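Local coordinates for protein nucleoside-diphosphate-sugar pyrophosphorylase (Vibrio cholerae, PDB 4EVW) that probably couples a nucleoside triphosphate to a sugar phosphate, releasing pyrophosphate and yielding an activated nucleotide sugar, at residues H35-N38 with Y43-S46; T116-F121 with Y133-Q138; N143-K148 with G173-N178. The protein carries 1 engineered substitution. All blocks are in the same frame, centred on the assembly; numbering follows the deposited sequence.

The three contacts follow one another along the chain, each closing before the next opens. Contact 1 lies on the flank of the mixed alpha/beta sheet, where helix 32-37 leads into strand 49-54. Contact 2 is about 14 Å away centre to centre and touches it through Ser36, which meets the backbone of Thr116. Contact 3 is centred about 10 Å from contact 2, and one side of it, strand 174-177, neighbours strand 132-138 in the large sheet. Contacts 1 and 3 do not touch, their nearest atoms being about 9 Å apart. Contact 2 thus ties the chain beyond strand 116-117 to strand 132-138, in what is probably a nucleotidyltransferase-like alpha/beta fold.

Contact 1. Residues H35-N38 with Y43-S46; sequences HSVN and YFAS
Phe44 drives the edge of its ring against Val37 of helix 32-37 and the Asn38 that follows. This helix and the loop that carries Phe44 are the returning limb of a beta-alpha-beta crossover: the chain leaves strand 2-5, passes through the helix and comes back as strand 49-54, a parallel neighbour in the sheet.

The polar part of the contact consists of two oxygens facing ring C-H groups. The carbonyl oxygen of Val37 lies near the ring plane, with Val37 O 3.5 Å from Phe44 CZ and just as close to CE1. One corner further round the rim, Asn38 OD1 is 3.5 Å from Phe44 CE2. The partly positive ring edge suits both oxygens electrostatically, though neither makes a hydrogen bond across this contact. The Asn38 side chain starts off pointing away from the loop and bends back to bring OD1 to the ring, crossing it at about a right angle with the amide and ring planes 36° apart.

The apolar part rests on a single methyl, Val37 CG1, which approaches obliquely. With CG1 anti to the backbone N (chi1 179°), this branch lies beside the carbonyl carbon, on the same side of the residue as the oxygen that touches the ring. Val37 also packs on Phe49 and Phe51 of strand 49-54, and Leu70 of helix 59-70 touches Val37, Asn38 and Phe44.

The two backbones stay well apart, the closest alpha carbons being Asn38 CA and Phe44 CA at 8.7 Å, and the ring spans that gap. Across the two segments the ring's methyl neighbour is Val37 CG1, 3.9 Å from Phe44 CE1.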
ATOM      1  N   HIS A  35      -4.931  -7.611 -11.744  1.00 24.58           N
ATOM      2  CA  HIS A  35      -5.907  -6.525 -11.703  1.00 26.65           C
ATOM      3  C   HIS A  35      -5.349  -5.356 -10.897  1.00 23.11           C
ATOM      4  O   HIS A  35      -5.508  -4.195 -11.272  1.00 23.68           O
ATOM      5  CB  HIS A  35      -7.205  -6.979 -11.037  1.00 23.65           C
ATOM      6  CG  HIS A  35      -8.103  -7.775 -11.930  1.00 33.70           C
ATOM      7  ND1 HIS A  35      -8.702  -7.240 -13.049  1.00 37.33           N
ATOM      8  CD2 HIS A  35      -8.533  -9.055 -11.848  1.00 32.29           C
ATOM      9  CE1 HIS A  35      -9.466  -8.156 -13.618  1.00 34.69           C
ATOM     10  NE2 HIS A  35      -9.381  -9.266 -12.907  1.00 35.63           N
ATOM     11  N   SER A  36      -4.703  -5.668  -9.781  1.00 22.00           N
ATOM     12  CA  SER A  36      -4.150  -4.622  -8.934  1.00 25.24           C
ATOM     13  C   SER A  36      -2.912  -3.953  -9.519  1.00 25.59           C
ATOM     14  O   SER A  36      -2.839  -2.725  -9.574  1.00 21.48           O
ATOM     15  CB  SER A  36      -3.824  -5.172  -7.542  1.00 22.24           C
ATOM     16  OG  SER A  36      -3.175  -4.183  -6.759  1.00 29.46           O
ATOM     17  N   VAL A  37      -1.943  -4.745  -9.962  1.00 21.03           N
ATOM     18  CA  VAL A  37      -0.720  -4.176 -10.513  1.00 19.60           C
ATOM     19  C   VAL A  37      -0.972  -3.429 -11.818  1.00 19.01           C
ATOM     20  O   VAL A  37      -0.278  -2.458 -12.120  1.00 20.12           O
ATOM     21  CB  VAL A  37       0.358  -5.267 -10.720  1.00 27.76           C
ATOM     22  CG1 VAL A  37       1.624  -4.660 -11.313  1.00 25.24           C
ATOM     23  CG2 VAL A  37       0.678  -5.916  -9.381  1.00 29.49           C
ATOM     24  N   ASN A  38      -1.969  -3.862 -12.586  1.00 19.29           N
ATOM     25  CA  ASN A  38      -2.277  -3.181 -13.838  1.00 23.71           C
ATOM     26  C   ASN A  38      -2.727  -1.743 -13.619  1.00 22.27           C
ATOM     27  O   ASN A  38      -2.779  -0.951 -14.564  1.00 23.06           O
ATOM     28  CB  ASN A  38      -3.329  -3.947 -14.641  1.00 23.91           C
ATOM     29  CG  ASN A  38      -2.698  -4.881 -15.645  1.00 35.53           C
ATOM     30  OD1 ASN A  38      -1.612  -4.605 -16.152  1.00 36.64           O
ATOM     31  ND2 ASN A  38      -3.373  -5.984 -15.950  1.00 39.61           N
ATOM     32  N   TYR A  43       3.231   2.994 -15.895  1.00 19.40           N
ATOM     33  CA  TYR A  43       4.586   3.056 -15.349  1.00 21.21           C
ATOM     34  C   TYR A  43       5.430   1.794 -15.502  1.00 21.81           C
ATOM     35  O   TYR A  43       6.559   1.729 -15.005  1.00 21.27           O
ATOM     36  CB  TYR A  43       4.481   3.445 -13.878  1.00 22.47           C
ATOM     37  CG  TYR A  43       3.819   4.791 -13.717  1.00 28.41           C
ATOM     38  CD1 TYR A  43       4.529   5.966 -13.969  1.00 29.79           C
ATOM     39  CD2 TYR A  43       2.465   4.893 -13.390  1.00 25.70           C
ATOM     40  CE1 TYR A  43       3.906   7.214 -13.909  1.00 30.19           C
ATOM     41  CE2 TYR A  43       1.832   6.137 -13.329  1.00 29.56           C
ATOM     42  CZ  TYR A  43       2.561   7.291 -13.587  1.00 29.17           C
ATOM     43  OH  TYR A  43       1.945   8.518 -13.522  1.00 27.01           O
ATOM     44  N   PHE A  44       4.896   0.801 -16.205  1.00 21.85           N
ATOM     45  CA  PHE A  44       5.607  -0.460 -16.399  1.00 20.26           C
ATOM     46  C   PHE A  44       6.965  -0.320 -17.081  1.00 25.83           C
ATOM     47  O   PHE A  44       7.891  -1.074 -16.796  1.00 21.75           O
ATOM     48  CB  PHE A  44       4.746  -1.433 -17.216  1.00 19.54           C
ATOM     49  CG  PHE A  44       3.587  -2.018 -16.455  1.00 20.37           C
ATOM     50  CD1 PHE A  44       3.424  -1.765 -15.097  1.00 24.11           C
ATOM     51  CD2 PHE A  44       2.680  -2.857 -17.095  1.00 25.67           C
ATOM     52  CE1 PHE A  44       2.376  -2.342 -14.385  1.00 22.49           C
ATOM     53  CE2 PHE A  44       1.627  -3.438 -16.394  1.00 27.30           C
ATOM     54  CZ  PHE A  44       1.475  -3.181 -15.036  1.00 23.49           C
ATOM     55  N   ALA A  45       7.082   0.642 -17.988  1.00 25.29           N
ATOM     56  CA  ALA A  45       8.328   0.817 -18.728  1.00 27.07           C
ATOM     57  C   ALA A  45       9.373   1.697 -18.050  1.00 28.44           C
ATOM     58  O   ALA A  45      10.562   1.577 -18.328  1.00 32.99           O
ATOM     59  CB  ALA A  45       8.011   1.392 -20.111  1.00 28.86           C
ATOM     60  N   SER A  46       8.928   2.547 -17.134  1.00 24.77           N
ATOM     61  CA  SER A  46       9.800   3.534 -16.500  1.00 29.98           C
ATOM     62  C   SER A  46      10.095   3.469 -15.015  1.00 27.38           C
ATOM     63  O   SER A  46      11.110   4.000 -14.551  1.00 28.25           O
ATOM     64  CB  SER A  46       9.193   4.910 -16.743  1.00 36.71           C
ATOM     65  OG  SER A  46       7.955   5.012 -16.041  1.00 32.81           O
TER

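Contact 2. Residues T116-F121 with Y133-Q138; sequences TFRPNF and YLEVFQ
Arg118 and Glu135 reach toward each other from opposite directions in a buried salt bridge. The one bond not weakened by its geometry runs from Arg118 NH2 to Glu135 OE2, 2.7 Å long with an N-H...O angle of 149°. Arg118 NE divides its proton between both carboxylate oxygens in two weak bonds, 2.8 Å to Glu135 OE1 and 2.9 Å to Glu135 OE2. The pairing is not the flat, two-pronged kind: guanidinium and carboxylate planes stand 51° apart, and although OE2 lies in the arginine plane, NH2 approaches it from above the plane of the acid. Glu135 reaches across fully extended, whereas the Arg118 chain bends at chi2 and chi3, folding its CD to 3.4 Å from Glu135 OE1.

Outside partners fix both groups further. Thr172 OG1 is hydrogen-bonded to Glu135 OE1, and Arg118 NH1 binds the carbonyl oxygen of Glu228. A buried acid held this way would probably stay ionised beside the arginine.

The pair links two parts of the alpha/beta fold. Glu135 belongs to strand 132-138, in the larger mixed sheet; Arg118 follows the short strand 116-117 and opens a type II beta turn that closes at Phe121. The turn brings Phe121 back beside the arginine, so that both face the strand.

Phe121 presents its ring edge to two oxygens in its plane. Glu135 OE2 is 3.6 Å from Phe121 CE2, and Tyr133 OH comes within 3.7 Å of Phe121 CZ, the two aromatic side chains arriving from opposite directions. Leu174, from adjoining strand 174-177, packs against Phe121, Tyr133 and Glu135.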
ATOM      1  N   THR A 116      -6.518  -3.726  -3.758  1.00 25.69           N
ATOM      2  CA  THR A 116      -7.140  -2.560  -4.358  1.00 25.98           C
ATOM      3  C   THR A 116      -6.821  -2.386  -5.833  1.00 23.83           C
ATOM      4  O   THR A 116      -5.709  -2.687  -6.266  1.00 25.18           O
ATOM      5  CB  THR A 116      -6.662  -1.294  -3.614  1.00 31.48           C
ATOM      6  OG1 THR A 116      -6.803  -1.496  -2.202  1.00 37.99           O
ATOM      7  CG2 THR A 116      -7.468  -0.078  -4.029  1.00 29.27           C
ATOM      8  N   PHE A 117      -7.803  -1.919  -6.604  1.00 20.08           N
ATOM      9  CA  PHE A 117      -7.572  -1.645  -8.020  1.00 23.68           C
ATOM     10  C   PHE A 117      -7.839  -0.167  -8.247  1.00 26.83           C
ATOM     11  O   PHE A 117      -8.864   0.378  -7.816  1.00 25.03           O
ATOM     12  CB  PHE A 117      -8.497  -2.430  -8.955  1.00 24.11           C
ATOM     13  CG  PHE A 117      -8.654  -3.867  -8.591  1.00 25.60           C
ATOM     14  CD1 PHE A 117      -7.615  -4.574  -7.989  1.00 23.48           C
ATOM     15  CD2 PHE A 117      -9.855  -4.517  -8.840  1.00 30.14           C
ATOM     16  CE1 PHE A 117      -7.775  -5.909  -7.636  1.00 27.19           C
ATOM     17  CE2 PHE A 117     -10.030  -5.850  -8.496  1.00 28.53           C
ATOM     18  CZ  PHE A 117      -8.987  -6.551  -7.890  1.00 25.37           C
ATOM     19  N   ARG A 118      -6.904   0.472  -8.935  1.00 22.31           N
ATOM     20  CA  ARG A 118      -6.999   1.894  -9.251  1.00 22.50           C
ATOM     21  C   ARG A 118      -6.750   2.000 -10.745  1.00 22.14           C
ATOM     22  O   ARG A 118      -5.646   2.344 -11.177  1.00 22.04           O
ATOM     23  CB  ARG A 118      -5.933   2.663  -8.472  1.00 22.53           C
ATOM     24  CG  ARG A 118      -6.305   2.883  -7.015  1.00 26.10           C
ATOM     25  CD  ARG A 118      -7.257   4.067  -6.875  1.00 23.80           C
ATOM     26  NE  ARG A 118      -6.573   5.323  -7.181  1.00 25.29           N
ATOM     27  CZ  ARG A 118      -6.700   5.992  -8.324  1.00 26.85           C
ATOM     28  NH1 ARG A 118      -7.501   5.538  -9.286  1.00 25.55           N
ATOM     29  NH2 ARG A 118      -6.005   7.106  -8.518  1.00 26.53           N
ATOM     30  N   PRO A 119      -7.775   1.714 -11.558  1.00 24.59           N
ATOM     31  CA  PRO A 119      -7.595   1.783 -13.011  1.00 26.75           C
ATOM     32  C   PRO A 119      -7.012   3.098 -13.533  1.00 26.41           C
ATOM     33  O   PRO A 119      -7.391   4.182 -13.086  1.00 26.07           O
ATOM     34  CB  PRO A 119      -9.006   1.560 -13.556  1.00 28.60           C
ATOM     35  CG  PRO A 119      -9.735   0.872 -12.452  1.00 35.34           C
ATOM     36  CD  PRO A 119      -9.194   1.514 -11.207  1.00 28.29           C
ATOM     37  N   ASN A 120      -6.095   2.987 -14.490  1.00 25.96           N
ATOM     38  CA  ASN A 120      -5.489   4.151 -15.130  1.00 25.91           C
ATOM     39  C   ASN A 120      -4.846   5.142 -14.164  1.00 29.06           C
ATOM     40  O   ASN A 120      -4.960   6.356 -14.336  1.00 24.34           O
ATOM     41  CB  ASN A 120      -6.551   4.874 -15.972  1.00 26.93           C
ATOM     42  CG  ASN A 120      -7.324   3.924 -16.880  1.00 40.15           C
ATOM     43  OD1 ASN A 120      -6.741   3.063 -17.532  1.00 39.48           O
ATOM     44  ND2 ASN A 120      -8.645   4.087 -16.926  1.00 44.60           N
ATOM     45  N   PHE A 121      -4.166   4.632 -13.145  1.00 23.97           N
ATOM     46  CA  PHE A 121      -3.521   5.512 -12.186  1.00 25.23           C
ATOM     47  C   PHE A 121      -2.442   6.373 -12.838  1.00 23.54           C
ATOM     48  O   PHE A 121      -1.677   5.897 -13.671  1.00 23.02           O
ATOM     49  CB  PHE A 121      -2.880   4.694 -11.051  1.00 22.20           C
ATOM     50  CG  PHE A 121      -2.082   5.523 -10.077  1.00 22.47           C
ATOM     51  CD1 PHE A 121      -0.717   5.746 -10.271  1.00 18.53           C
ATOM     52  CD2 PHE A 121      -2.703   6.103  -8.976  1.00 26.34           C
ATOM     53  CE1 PHE A 121       0.014   6.533  -9.381  1.00 20.82           C
ATOM     54  CE2 PHE A 121      -1.980   6.893  -8.083  1.00 24.95           C
ATOM     55  CZ  PHE A 121      -0.620   7.109  -8.284  1.00 21.91           C
ATOM     56  N   TYR A 133       2.097  12.061   0.267  1.00 19.69           N
ATOM     57  CA  TYR A 133       0.663  12.277   0.204  1.00 19.43           C
ATOM     58  C   TYR A 133      -0.097  10.975   0.311  1.00 20.80           C
ATOM     59  O   TYR A 133       0.416   9.905  -0.027  1.00 18.69           O
ATOM     60  CB  TYR A 133       0.265  13.017  -1.086  1.00 18.30           C
ATOM     61  CG  TYR A 133       0.070  12.129  -2.294  1.00 16.23           C
ATOM     62  CD1 TYR A 133       1.140  11.785  -3.124  1.00 19.14           C
ATOM     63  CD2 TYR A 133      -1.190  11.616  -2.596  1.00 17.75           C
ATOM     64  CE1 TYR A 133       0.949  10.954  -4.234  1.00 18.57           C
ATOM     65  CE2 TYR A 133      -1.390  10.790  -3.690  1.00 19.92           C
ATOM     66  CZ  TYR A 133      -0.322  10.460  -4.503  1.00 20.40           C
ATOM     67  OH  TYR A 133      -0.541   9.644  -5.588  1.00 20.41           O
ATOM     68  N   LEU A 134      -1.323  11.080   0.804  1.00 16.35           N
ATOM     69  CA  LEU A 134      -2.200   9.933   0.963  1.00 21.56           C
ATOM     70  C   LEU A 134      -3.337  10.108  -0.014  1.00 22.15           C
ATOM     71  O   LEU A 134      -3.958  11.168  -0.063  1.00 19.58           O
ATOM     72  CB  LEU A 134      -2.794   9.881   2.379  1.00 21.70           C
ATOM     73  CG  LEU A 134      -1.855   9.676   3.565  1.00 26.65           C
ATOM     74  CD1 LEU A 134      -1.369  11.023   4.096  1.00 24.79           C
ATOM     75  CD2 LEU A 134      -2.607   8.911   4.654  1.00 26.65           C
ATOM     76  N   GLU A 135      -3.604   9.078  -0.801  1.00 22.57           N
ATOM     77  CA  GLU A 135      -4.710   9.140  -1.741  1.00 20.36           C
ATOM     78  C   GLU A 135      -5.945   8.820  -0.914  1.00 18.60           C
ATOM     79  O   GLU A 135      -5.945   7.864  -0.134  1.00 21.22           O
ATOM     80  CB  GLU A 135      -4.521   8.101  -2.831  1.00 22.39           C
ATOM     81  CG  GLU A 135      -5.561   8.146  -3.922  1.00 26.94           C
ATOM     82  CD  GLU A 135      -5.309   7.078  -4.954  1.00 25.58           C
ATOM     83  OE1 GLU A 135      -5.532   5.890  -4.639  1.00 27.82           O
ATOM     84  OE2 GLU A 135      -4.866   7.425  -6.071  1.00 28.47           O
ATOM     85  N   VAL A 136      -6.994   9.618  -1.066  1.00 19.26           N
ATOM     86  CA  VAL A 136      -8.205   9.402  -0.285  1.00 20.63           C
ATOM     87  C   VAL A 136      -9.483   9.479  -1.112  1.00 17.93           C
ATOM     88  O   VAL A 136      -9.483   9.984  -2.235  1.00 21.74           O
ATOM     89  CB  VAL A 136      -8.313  10.447   0.866  1.00 19.87           C
ATOM     90  CG1 VAL A 136      -7.150  10.284   1.839  1.00 22.88           C
ATOM     91  CG2 VAL A 136      -8.327  11.871   0.292  1.00 17.18           C
ATOM     92  N   PHE A 137     -10.569   8.950  -0.555  1.00 19.82           N
ATOM     93  CA  PHE A 137     -11.871   9.017  -1.201  1.00 23.58           C
ATOM     94  C   PHE A 137     -12.889   9.326  -0.108  1.00 25.18           C
ATOM     95  O   PHE A 137     -12.605   9.179   1.084  1.00 22.90           O
ATOM     96  CB  PHE A 137     -12.234   7.704  -1.923  1.00 24.06           C
ATOM     97  CG  PHE A 137     -12.573   6.569  -1.004  1.00 23.49           C
ATOM     98  CD1 PHE A 137     -11.576   5.889  -0.316  1.00 27.01           C
ATOM     99  CD2 PHE A 137     -13.895   6.177  -0.828  1.00 31.13           C
ATOM    100  CE1 PHE A 137     -11.888   4.836   0.530  1.00 27.12           C
ATOM    101  CE2 PHE A 137     -14.220   5.123   0.019  1.00 31.90           C
ATOM    102  CZ  PHE A 137     -13.213   4.451   0.699  1.00 25.71           C
ATOM    103  N   GLN A 138     -14.067   9.775  -0.520  1.00 23.45           N
ATOM    104  CA  GLN A 138     -15.125  10.121   0.421  1.00 29.14           C
ATOM    105  C   GLN A 138     -15.788   8.800   0.800  1.00 34.40           C
ATOM    106  O   GLN A 138     -16.654   8.308   0.081  1.00 32.56           O
ATOM    107  CB  GLN A 138     -16.126  11.049  -0.271  1.00 29.59           C
ATOM    108  CG  GLN A 138     -16.876  11.973   0.667  1.00 39.06           C
ATOM    109  CD  GLN A 138     -16.054  13.179   1.082  1.00 40.74           C
ATOM    110  OE1 GLN A 138     -15.789  14.074   0.278  1.00 32.89           O
ATOM    111  NE2 GLN A 138     -15.642  13.207   2.345  1.00 35.99           N
TER

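Contact 3. Residues N143-K148 with G173-N178; sequences NWSFAK and GLYHFN
Ser145 and Tyr175 touch through their hydroxyls, and everything tight in this contact is concentrated there. The two oxygens share a hydrogen bond, Ser145 OG to Tyr175 OH at 3.0 Å, in which either could be the donor. The serine oxygen lies near the plane of the tyrosine ring, at its edge, and Ser145 CB follows behind at 4.0 Å from Tyr175 OH. Ser145 makes the bond from an unusual, nearly eclipsed torsion, chi1 19°. Tyr175 spans most of the distance, its CG anti to the carbonyl carbon (chi1 -54°).

Elsewhere the two segments are loosely related. Their nearest alpha carbons, Ser145 CA and Gly173 CA, are 8.4 Å apart, so the bond joins two buried side chains without any meeting of backbones. On the solvent side, two residues before Ser145, Asn143 is exposed and poorly ordered.

Ser145 leads into strand 146-149, which pairs with strand 157-161 in a small antiparallel sheet, and it is backbone-bonded to Ser171 of strand 169-172. Tyr175 belongs to strand 174-177 of the large mixed sheet, packing there on Leu134 of neighbouring strand 132-138.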
ATOM      1  N   ASN A 143     -14.385   1.750   9.332  1.00 68.24           N
ATOM      2  CA  ASN A 143     -13.297   0.805   9.152  1.00 64.02           C
ATOM      3  C   ASN A 143     -12.309   1.162   8.047  1.00 62.01           C
ATOM      4  O   ASN A 143     -12.096   0.395   7.108  1.00 62.76           O
ATOM      5  CB  ASN A 143     -13.862  -0.592   8.917  1.00 64.25           C
ATOM      6  CG  ASN A 143     -12.796  -1.657   8.981  1.00 68.90           C
ATOM      7  OD1 ASN A 143     -11.716  -1.434   9.529  1.00 70.83           O
ATOM      8  ND2 ASN A 143     -13.094  -2.829   8.435  1.00 72.75           N
ATOM      9  N   TRP A 144     -11.698   2.332   8.179  1.00 54.03           N
ATOM     10  CA  TRP A 144     -10.716   2.802   7.216  1.00 46.28           C
ATOM     11  C   TRP A 144      -9.642   3.550   7.980  1.00 41.19           C
ATOM     12  O   TRP A 144      -9.761   3.764   9.184  1.00 47.52           O
ATOM     13  CB  TRP A 144     -11.337   3.801   6.233  1.00 47.61           C
ATOM     14  CG  TRP A 144     -12.584   3.360   5.550  1.00 49.51           C
ATOM     15  CD1 TRP A 144     -13.871   3.606   5.941  1.00 54.60           C
ATOM     16  CD2 TRP A 144     -12.667   2.615   4.335  1.00 47.19           C
ATOM     17  NE1 TRP A 144     -14.750   3.062   5.037  1.00 54.72           N
ATOM     18  CE2 TRP A 144     -14.038   2.446   4.041  1.00 48.19           C
ATOM     19  CE3 TRP A 144     -11.714   2.073   3.461  1.00 41.11           C
ATOM     20  CZ2 TRP A 144     -14.481   1.755   2.909  1.00 45.32           C
ATOM     21  CZ3 TRP A 144     -12.153   1.387   2.336  1.00 39.15           C
ATOM     22  CH2 TRP A 144     -13.526   1.234   2.070  1.00 43.94           C
ATOM     23  N   SER A 145      -8.583   3.931   7.279  1.00 34.37           N
ATOM     24  CA  SER A 145      -7.557   4.759   7.884  1.00 35.60           C
ATOM     25  C   SER A 145      -7.999   6.119   7.361  1.00 32.08           C
ATOM     26  O   SER A 145      -8.396   6.245   6.203  1.00 35.30           O
ATOM     27  CB  SER A 145      -6.148   4.405   7.392  1.00 43.01           C
ATOM     28  OG  SER A 145      -6.175   3.676   6.182  1.00 53.63           O
ATOM     29  N   PHE A 146      -7.962   7.120   8.227  1.00 27.17           N
ATOM     30  CA  PHE A 146      -8.419   8.458   7.876  1.00 26.99           C
ATOM     31  C   PHE A 146      -7.321   9.503   7.842  1.00 31.21           C
ATOM     32  O   PHE A 146      -6.326   9.391   8.550  1.00 29.57           O
ATOM     33  CB  PHE A 146      -9.466   8.917   8.891  1.00 33.68           C
ATOM     34  CG  PHE A 146     -10.677   8.039   8.955  1.00 37.67           C
ATOM     35  CD1 PHE A 146     -10.692   6.888   9.738  1.00 39.78           C
ATOM     36  CD2 PHE A 146     -11.806   8.363   8.216  1.00 44.07           C
ATOM     37  CE1 PHE A 146     -11.826   6.070   9.780  1.00 45.20           C
ATOM     38  CE2 PHE A 146     -12.939   7.556   8.250  1.00 45.95           C
ATOM     39  CZ  PHE A 146     -12.950   6.409   9.033  1.00 46.84           C
ATOM     40  N   ALA A 147      -7.512  10.525   7.014  1.00 29.66           N
ATOM     41  CA  ALA A 147      -6.568  11.634   6.937  1.00 25.73           C
ATOM     42  C   ALA A 147      -7.396  12.873   7.276  1.00 28.24           C
ATOM     43  O   ALA A 147      -8.473  13.080   6.711  1.00 26.58           O
ATOM     44  CB  ALA A 147      -5.975  11.752   5.538  1.00 26.33           C
ATOM     45  N   LYS A 148      -6.905  13.676   8.214  1.00 28.03           N
ATOM     46  CA  LYS A 148      -7.612  14.881   8.636  1.00 26.29           C
ATOM     47  C   LYS A 148      -7.058  16.117   7.932  1.00 24.08           C
ATOM     48  O   LYS A 148      -5.862  16.395   7.988  1.00 26.08           O
ATOM     49  CB  LYS A 148      -7.498  15.046  10.154  1.00 25.76           C
ATOM     50  CG  LYS A 148      -8.268  16.231  10.727  1.00 29.25           C
ATOM     51  CD  LYS A 148      -8.095  16.305  12.241  1.00 37.22           C
ATOM     52  CE  LYS A 148      -8.829  17.497  12.846  1.00 44.14           C
ATOM     53  NZ  LYS A 148      -8.468  17.697  14.281  1.00 48.53           N
ATOM     54  N   GLY A 173      -5.494   3.219   0.330  1.00 24.90           N
ATOM     55  CA  GLY A 173      -4.448   2.232   0.519  1.00 24.33           C
ATOM     56  C   GLY A 173      -3.194   2.605  -0.251  1.00 27.20           C
ATOM     57  O   GLY A 173      -2.221   1.847  -0.275  1.00 27.01           O
ATOM     58  N   LEU A 174      -3.216   3.762  -0.908  1.00 21.94           N
ATOM     59  CA  LEU A 174      -2.042   4.223  -1.641  1.00 18.01           C
ATOM     60  C   LEU A 174      -1.390   5.299  -0.784  1.00 19.40           C
ATOM     61  O   LEU A 174      -1.990   6.339  -0.509  1.00 21.71           O
ATOM     62  CB  LEU A 174      -2.428   4.786  -3.013  1.00 17.59           C
ATOM     63  CG  LEU A 174      -1.199   5.111  -3.869  1.00 24.03           C
ATOM     64  CD1 LEU A 174      -1.449   4.713  -5.315  1.00 32.38           C
ATOM     65  CD2 LEU A 174      -0.858   6.587  -3.738  1.00 26.42           C
ATOM     66  N   TYR A 175      -0.164   5.024  -0.347  1.00 16.73           N
ATOM     67  CA  TYR A 175       0.595   5.927   0.506  1.00 16.38           C
ATOM     68  C   TYR A 175       1.902   6.284  -0.177  1.00 20.42           C
ATOM     69  O   TYR A 175       2.757   5.422  -0.382  1.00 21.00           O
ATOM     70  CB  TYR A 175       0.912   5.250   1.838  1.00 14.95           C
ATOM     71  CG  TYR A 175      -0.301   4.709   2.543  1.00 20.16           C
ATOM     72  CD1 TYR A 175      -0.588   3.342   2.538  1.00 23.34           C
ATOM     73  CD2 TYR A 175      -1.166   5.563   3.220  1.00 18.29           C
ATOM     74  CE1 TYR A 175      -1.711   2.843   3.195  1.00 27.12           C
ATOM     75  CE2 TYR A 175      -2.288   5.079   3.875  1.00 22.62           C
ATOM     76  CZ  TYR A 175      -2.555   3.721   3.862  1.00 26.64           C
ATOM     77  OH  TYR A 175      -3.661   3.245   4.521  1.00 26.85           O
ATOM     78  N   HIS A 176       2.065   7.556  -0.509  1.00 17.42           N
ATOM     79  CA  HIS A 176       3.265   8.003  -1.190  1.00 17.80           C
ATOM     80  C   HIS A 176       4.203   8.770  -0.265  1.00 17.90           C
ATOM     81  O   HIS A 176       3.756   9.560   0.571  1.00 18.13           O
ATOM     82  CB  HIS A 176       2.877   8.895  -2.377  1.00 17.22           C
ATOM     83  CG  HIS A 176       4.048   9.363  -3.187  1.00 18.58           C
ATOM     84  ND1 HIS A 176       4.692   8.555  -4.100  1.00 22.25           N
ATOM     85  CD2 HIS A 176       4.690  10.552  -3.214  1.00 22.88           C
ATOM     86  CE1 HIS A 176       5.682   9.232  -4.659  1.00 20.55           C
ATOM     87  NE2 HIS A 176       5.703  10.446  -4.139  1.00 24.20           N
ATOM     88  N   PHE A 177       5.500   8.507  -0.415  1.00 14.31           N
ATOM     89  CA  PHE A 177       6.546   9.191   0.346  1.00 18.63           C
ATOM     90  C   PHE A 177       7.582   9.657  -0.671  1.00 19.79           C
ATOM     91  O   PHE A 177       8.072   8.859  -1.472  1.00 16.26           O
ATOM     92  CB  PHE A 177       7.217   8.248   1.349  1.00 18.77           C
ATOM     93  CG  PHE A 177       6.270   7.663   2.355  1.00 18.37           C
ATOM     94  CD1 PHE A 177       5.452   6.596   2.015  1.00 16.38           C
ATOM     95  CD2 PHE A 177       6.187   8.190   3.638  1.00 18.95           C
ATOM     96  CE1 PHE A 177       4.559   6.055   2.940  1.00 22.38           C
ATOM     97  CE2 PHE A 177       5.298   7.659   4.575  1.00 20.38           C
ATOM     98  CZ  PHE A 177       4.482   6.588   4.223  1.00 21.41           C
ATOM     99  N   ASN A 178       7.917  10.944  -0.642  1.00 17.41           N
ATOM    100  CA  ASN A 178       8.887  11.484  -1.592  1.00 17.69           C
ATOM    101  C   ASN A 178      10.293  10.905  -1.412  1.00 20.62           C
ATOM    102  O   ASN A 178      11.052  10.807  -2.375  1.00 20.19           O
ATOM    103  CB  ASN A 178       8.939  13.013  -1.482  1.00 22.59           C
ATOM    104  CG  ASN A 178       9.738  13.645  -2.603  1.00 26.64           C
ATOM    105  OD1 ASN A 178       9.513  13.351  -3.778  1.00 27.15           O
ATOM    106  ND2 ASN A 178      10.673  14.519  -2.248  1.00 30.03           N
TER